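Local coordinates for TssK (PDB 5Y0E), which forms part of the baseplate of the bacterial type VI secretion system, where it probably connects the baseplate to the membrane complex, at the interface of chains A and B. Numbering follows the deposited sequence. Chains: chain A/B, TssK.

The three contacts string out along one long A/B interface of TssK. Contact 3 lies between the others, about 33 Å from contact 1 and 38 Å from contact 2 between the centres of their C-alpha atoms; contacts 1 and 2 are about 65 Å apart. Helix 17-37 of chain B gives B:His18 to contact 1 and B:Trp34 to contact 3, where the chain A copy of the helix meets it. Contact 2 joins helices 197-222 and 229-253 of chain A to 3-10 helix 274-276 and residues 279-281 of chain B. With three copies in the deposited assembly, this fits a trimer gripped along its length.

Contact 1: the interface of chains A and B. Residues chain A 131, 133, 140-142; chain B 16, 18.
A:Ala142 sets its methyl CB over the middle of the B:His18 imidazole, 3.4 Å from the ring centroid, in a CH-pi contact. The same methyl also meets one face of the B:Arg16 guanidinium towards its rim, with NH1 at 3.4 Å from A:Ala142 CB, so one small side chain serves two flat groups of chain B. At the far end of the imidazole, B:His18 NE2 points to the carbonyl O of A:Gly140 at 3.1 Å; the bend of 132° at the hydrogen makes this a weak hydrogen bond. A:Asp133 crosses the histidine at about a right angle, its CA lying 3.6 Å from B:His18 CD2 and its carboxylate turned 67° from the ring. That carboxylate makes no contact, but with A:Asp133 OD2 4.2 Å from B:His18 NE2 it might favour a protonated imidazole.

Here the start of helix 17-37 of chain B docks between two strand ends of chain A. B:His18 has CG anti to its carbonyl carbon (chi1 -52°), which sends the ring between strands 124-131 and 142-149. B:Arg16, just ahead of the helix, bends at chi3 to lay a guanidinium face against the methyl. On the strand 124-131 side, A:Val131 CG2 lies 4.1 Å from B:His18 CD2.

Contact 2: the interface of chains A and B. Residues chain A 218, 238, 242; chain B 275, 279-281.
Two long helices of chain A, 197-222 and 229-253, meet the 3-10 turn 274-276 of chain B and the loop that follows it. A:Asn242 carries the polar contact through its amide nitrogen. One bond of ND2 runs to the hydroxyl OG of B:Ser275 at 2.8 Å, almost straight at the hydrogen (174°) and in the amide plane. The other goes to the backbone O of B:Arg280 at 2.9 Å; it is more bent, and the oxygen lies 18° out of that plane. ND2 donates to both the turn and the loop, which should hold the rotation of the amide. Its other branch, OD1, faces the methyl CG2 of B:Thr281 at 3.6 Å.

A turn earlier on the same helix, A:Leu238 reaches across B:Arg280 at about a right angle. With CG anti to the backbone N (chi1 176°) the side chain points towards B:Arg280, and chi2 turns CD2 to its CB at 4.0 Å. From the neighbouring helix A:Ser218 brings CB to the same B:Arg280 CB at 3.8 Å, so the first carbon of the arginine side chain meets both chain A helices. Together the amide bonds and this apolar edge fasten the helical region of one TssK copy to the next, probably helping to hold the trimer together.

Contact 3: the interface of chains A and B. Residues chain A 35-36, 39, 42, 68, 191; chain B 34, 38.
A:Gly35 is still helical (phi/psi -61°/-49°) near the end of helix 17-37, and its CA lies against the indole of B:Trp34, 3.3 Å from CZ3. The ends of the two copies' helices 17-37 thus meet here, in what is probably the trimer interface. Having no side chain, the glycine lets the six-membered part of the indole come right against the helix. The rim carbon CH2 of B:Trp34 continues onto A:Gln36, whose CG lies 3.6 Å away. That CG also sits over the centre of the A:Phe42 ring, so A:Gln36 bridges the two aromatic side chains. A:Phe42 CB meets B:Trp34 CH2 at 3.9 Å.

B:His38 follows the end of the chain B helix and uses both ring nitrogens. NE2 donates across the interface to the backbone O of A:Phe42 at 2.8 Å. The oxygen is close to the imidazole plane, although the C=O...donor angle is only 111°, so the donor comes in from well to the side of the carbonyl. Within chain B, ND1 donates to the backbone O of B:Trp34 at 2.9 Å, in the carbonyl plane and nearly straight. This second-shell bond ties the imidazole to the helix end and probably orients NE2 towards chain A. From the opposite direction the methyl CD1 of A:Ile68 meets B:His38 CE1 at 3.2 Å. A:Ser39 OG sits above one side of the imidazole plane, 3.8 Å from B:His38 CG. Off the opposite side, out past the ring, A:Leu191 CD1 lies 4.1 Å from B:His38 NE2.

Contact 1: the interface of chains A and B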
# COMPACT_ATOMS: atom_id res chain seq x y z
N VAL A 131 -4.53 3.46 -46.22
CA VAL A 131 -5.38 2.72 -45.29
C VAL A 131 -6.71 2.40 -45.94
O VAL A 131 -7.30 3.25 -46.62
CB VAL A 131 -5.61 3.51 -43.99
CG1 VAL A 131 -4.33 3.64 -43.24
CG2 VAL A 131 -6.18 4.88 -44.32
N ASP A 133 -10.76 1.76 -45.98
CA ASP A 133 -11.94 2.25 -45.28
C ASP A 133 -12.32 1.26 -44.19
O ASP A 133 -12.17 0.05 -44.35
CB ASP A 133 -13.08 2.44 -46.28
CG ASP A 133 -14.22 3.28 -45.75
OD1 ASP A 133 -14.75 2.98 -44.66
OD2 ASP A 133 -14.60 4.24 -46.43
N GLY A 140 -12.46 1.91 -51.51
CA GLY A 140 -11.10 1.44 -51.54
C GLY A 140 -10.24 2.22 -50.57
O GLY A 140 -10.69 3.16 -49.89
N SER A 141 -8.97 1.82 -50.51
CA SER A 141 -8.03 2.46 -49.62
C SER A 141 -7.77 3.89 -50.05
O SER A 141 -8.10 4.30 -51.16
CB SER A 141 -6.73 1.67 -49.57
OG SER A 141 -6.42 1.16 -50.86
N ALA A 142 -7.17 4.66 -49.15
CA ALA A 142 -6.90 6.06 -49.39
C ALA A 142 -5.57 6.41 -48.77
O ALA A 142 -5.21 5.88 -47.72
CB ALA A 142 -8.01 6.94 -48.83
N ARG B 16 -11.70 12.76 -46.97
CA ARG B 16 -12.26 11.46 -47.24
C ARG B 16 -12.67 10.85 -45.93
O ARG B 16 -12.24 11.31 -44.86
CB ARG B 16 -11.24 10.59 -47.99
CG ARG B 16 -10.82 11.23 -49.29
CD ARG B 16 -10.30 10.23 -50.28
NE ARG B 16 -11.19 9.09 -50.39
CZ ARG B 16 -10.86 7.98 -51.02
NH1 ARG B 16 -9.68 7.88 -51.59
NH2 ARG B 16 -11.72 6.97 -51.09
N HIS B 18 -11.77 8.30 -44.47
CA HIS B 18 -10.62 7.75 -43.78
C HIS B 18 -10.01 8.75 -42.81
O HIS B 18 -9.55 8.37 -41.73
CB HIS B 18 -9.56 7.32 -44.78
CG HIS B 18 -10.07 6.42 -45.86
ND1 HIS B 18 -10.90 6.86 -46.86
CD2 HIS B 18 -9.83 5.11 -46.10
CE1 HIS B 18 -11.18 5.85 -47.66
NE2 HIS B 18 -10.54 4.78 -47.23

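Contact 2: the interface of chains A and B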
# COMPACT_ATOMS: atom_id res chain seq x y z
N SER A 218 9.65 -16.39 14.24
CA SER A 218 8.51 -17.17 14.65
C SER A 218 8.91 -18.43 15.35
O SER A 218 8.32 -18.81 16.30
CB SER A 218 7.63 -17.49 13.46
OG SER A 218 8.33 -18.27 12.56
N LEU A 238 8.17 -9.08 14.85
CA LEU A 238 7.59 -10.09 13.98
C LEU A 238 6.23 -9.64 13.45
O LEU A 238 5.93 -9.81 12.27
CB LEU A 238 7.48 -11.40 14.75
CG LEU A 238 6.81 -12.57 14.03
CD1 LEU A 238 7.52 -12.95 12.74
CD2 LEU A 238 6.76 -13.74 14.94
N ASN A 242 5.32 -9.25 9.76
CA ASN A 242 4.22 -10.02 9.19
C ASN A 242 3.29 -9.16 8.35
O ASN A 242 2.86 -9.59 7.28
CB ASN A 242 3.46 -10.72 10.30
CG ASN A 242 4.15 -11.97 10.75
OD1 ASN A 242 4.96 -12.52 10.04
ND2 ASN A 242 3.82 -12.44 11.93
N SER B 275 0.32 -13.32 13.08
CA SER B 275 1.18 -13.18 14.24
C SER B 275 0.57 -13.80 15.48
O SER B 275 1.30 -14.27 16.36
CB SER B 275 1.46 -11.71 14.50
OG SER B 275 1.87 -11.04 13.33
N GLN B 279 1.11 -20.49 14.88
CA GLN B 279 2.30 -20.58 14.05
C GLN B 279 3.08 -19.27 14.02
O GLN B 279 4.29 -19.30 13.75
CB GLN B 279 1.90 -21.01 12.63
CG GLN B 279 0.93 -22.23 12.59
CD GLN B 279 -0.54 -21.91 12.94
OE1 GLN B 279 -1.18 -21.05 12.33
NE2 GLN B 279 -1.06 -22.59 13.95
N ARG B 280 2.44 -18.14 14.30
CA ARG B 280 3.07 -16.84 14.47
C ARG B 280 3.40 -16.18 13.15
O ARG B 280 3.84 -15.03 13.15
CB ARG B 280 4.36 -16.91 15.31
CG ARG B 280 4.26 -16.61 16.76
CD ARG B 280 3.13 -17.27 17.43
NE ARG B 280 3.30 -17.23 18.88
CZ ARG B 280 2.30 -17.35 19.74
NH1 ARG B 280 1.07 -17.50 19.30
NH2 ARG B 280 2.54 -17.32 21.04
N THR B 281 3.24 -16.86 12.02
CA THR B 281 3.59 -16.36 10.70
C THR B 281 2.58 -16.92 9.72
O THR B 281 2.02 -17.98 9.97
CB THR B 281 4.98 -16.83 10.30
OG1 THR B 281 5.83 -16.61 11.39
CG2 THR B 281 5.51 -16.03 9.22

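Contact 3: the interface of chains A and B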
# COMPACT_ATOMS: atom_id res chain seq x y z
N GLY A 35 -6.35 13.48 -17.28
CA GLY A 35 -5.35 12.57 -16.76
C GLY A 35 -4.49 13.21 -15.69
O GLY A 35 -4.30 12.65 -14.61
N GLN A 36 -3.98 14.40 -15.97
CA GLN A 36 -3.10 15.03 -15.02
C GLN A 36 -3.83 15.41 -13.75
O GLN A 36 -3.23 15.45 -12.68
CB GLN A 36 -2.44 16.24 -15.64
CG GLN A 36 -1.52 15.87 -16.77
CD GLN A 36 -0.87 17.06 -17.33
OE1 GLN A 36 -0.98 18.12 -16.77
NE2 GLN A 36 -0.19 16.90 -18.44
N SER A 39 -3.49 12.14 -11.43
CA SER A 39 -2.24 11.40 -11.26
C SER A 39 -1.11 12.39 -11.02
O SER A 39 -0.76 13.17 -11.90
CB SER A 39 -1.93 10.54 -12.47
OG SER A 39 -2.97 9.64 -12.70
N PHE A 42 2.92 11.61 -13.27
CA PHE A 42 2.24 10.98 -14.40
C PHE A 42 3.15 10.66 -15.57
O PHE A 42 2.72 9.94 -16.47
CB PHE A 42 1.12 11.89 -14.87
CG PHE A 42 1.58 13.26 -15.25
CD1 PHE A 42 2.14 13.51 -16.48
CD2 PHE A 42 1.43 14.31 -14.38
CE1 PHE A 42 2.56 14.75 -16.82
CE2 PHE A 42 1.86 15.56 -14.74
CZ PHE A 42 2.41 15.77 -15.95
N ILE A 68 4.97 8.26 -20.94
CA ILE A 68 4.40 9.60 -21.03
C ILE A 68 5.49 10.62 -20.74
O ILE A 68 6.23 10.50 -19.76
CB ILE A 68 3.23 9.75 -20.05
CG1 ILE A 68 2.01 9.05 -20.60
CG2 ILE A 68 2.90 11.20 -19.85
CD1 ILE A 68 1.16 8.46 -19.57
N LEU A 191 6.76 4.38 -14.72
CA LEU A 191 5.35 4.33 -14.37
C LEU A 191 4.93 2.97 -13.85
O LEU A 191 3.92 2.88 -13.17
CB LEU A 191 4.47 4.72 -15.55
CG LEU A 191 4.55 6.21 -15.79
CD1 LEU A 191 3.75 6.62 -16.98
CD2 LEU A 191 4.12 6.97 -14.57
N TRP B 34 -3.18 6.88 -22.11
CA TRP B 34 -3.06 7.64 -20.90
C TRP B 34 -3.68 6.91 -19.75
O TRP B 34 -3.18 6.92 -18.67
CB TRP B 34 -3.77 8.96 -21.05
CG TRP B 34 -2.91 10.11 -20.88
CD1 TRP B 34 -2.31 10.79 -21.84
CD2 TRP B 34 -2.57 10.74 -19.66
NE1 TRP B 34 -1.59 11.80 -21.32
CE2 TRP B 34 -1.73 11.79 -19.97
CE3 TRP B 34 -2.88 10.51 -18.33
CZ2 TRP B 34 -1.21 12.62 -19.02
CZ3 TRP B 34 -2.36 11.32 -17.41
CH2 TRP B 34 -1.54 12.36 -17.75
N HIS B 38 -1.78 4.56 -16.15
CA HIS B 38 -1.98 4.91 -14.76
C HIS B 38 -3.01 4.04 -14.04
O HIS B 38 -3.43 4.41 -12.94
CB HIS B 38 -2.36 6.37 -14.66
CG HIS B 38 -1.33 7.28 -15.21
ND1 HIS B 38 -1.38 7.78 -16.49
CD2 HIS B 38 -0.18 7.76 -14.68
CE1 HIS B 38 -0.33 8.54 -16.71
NE2 HIS B 38 0.41 8.55 -15.63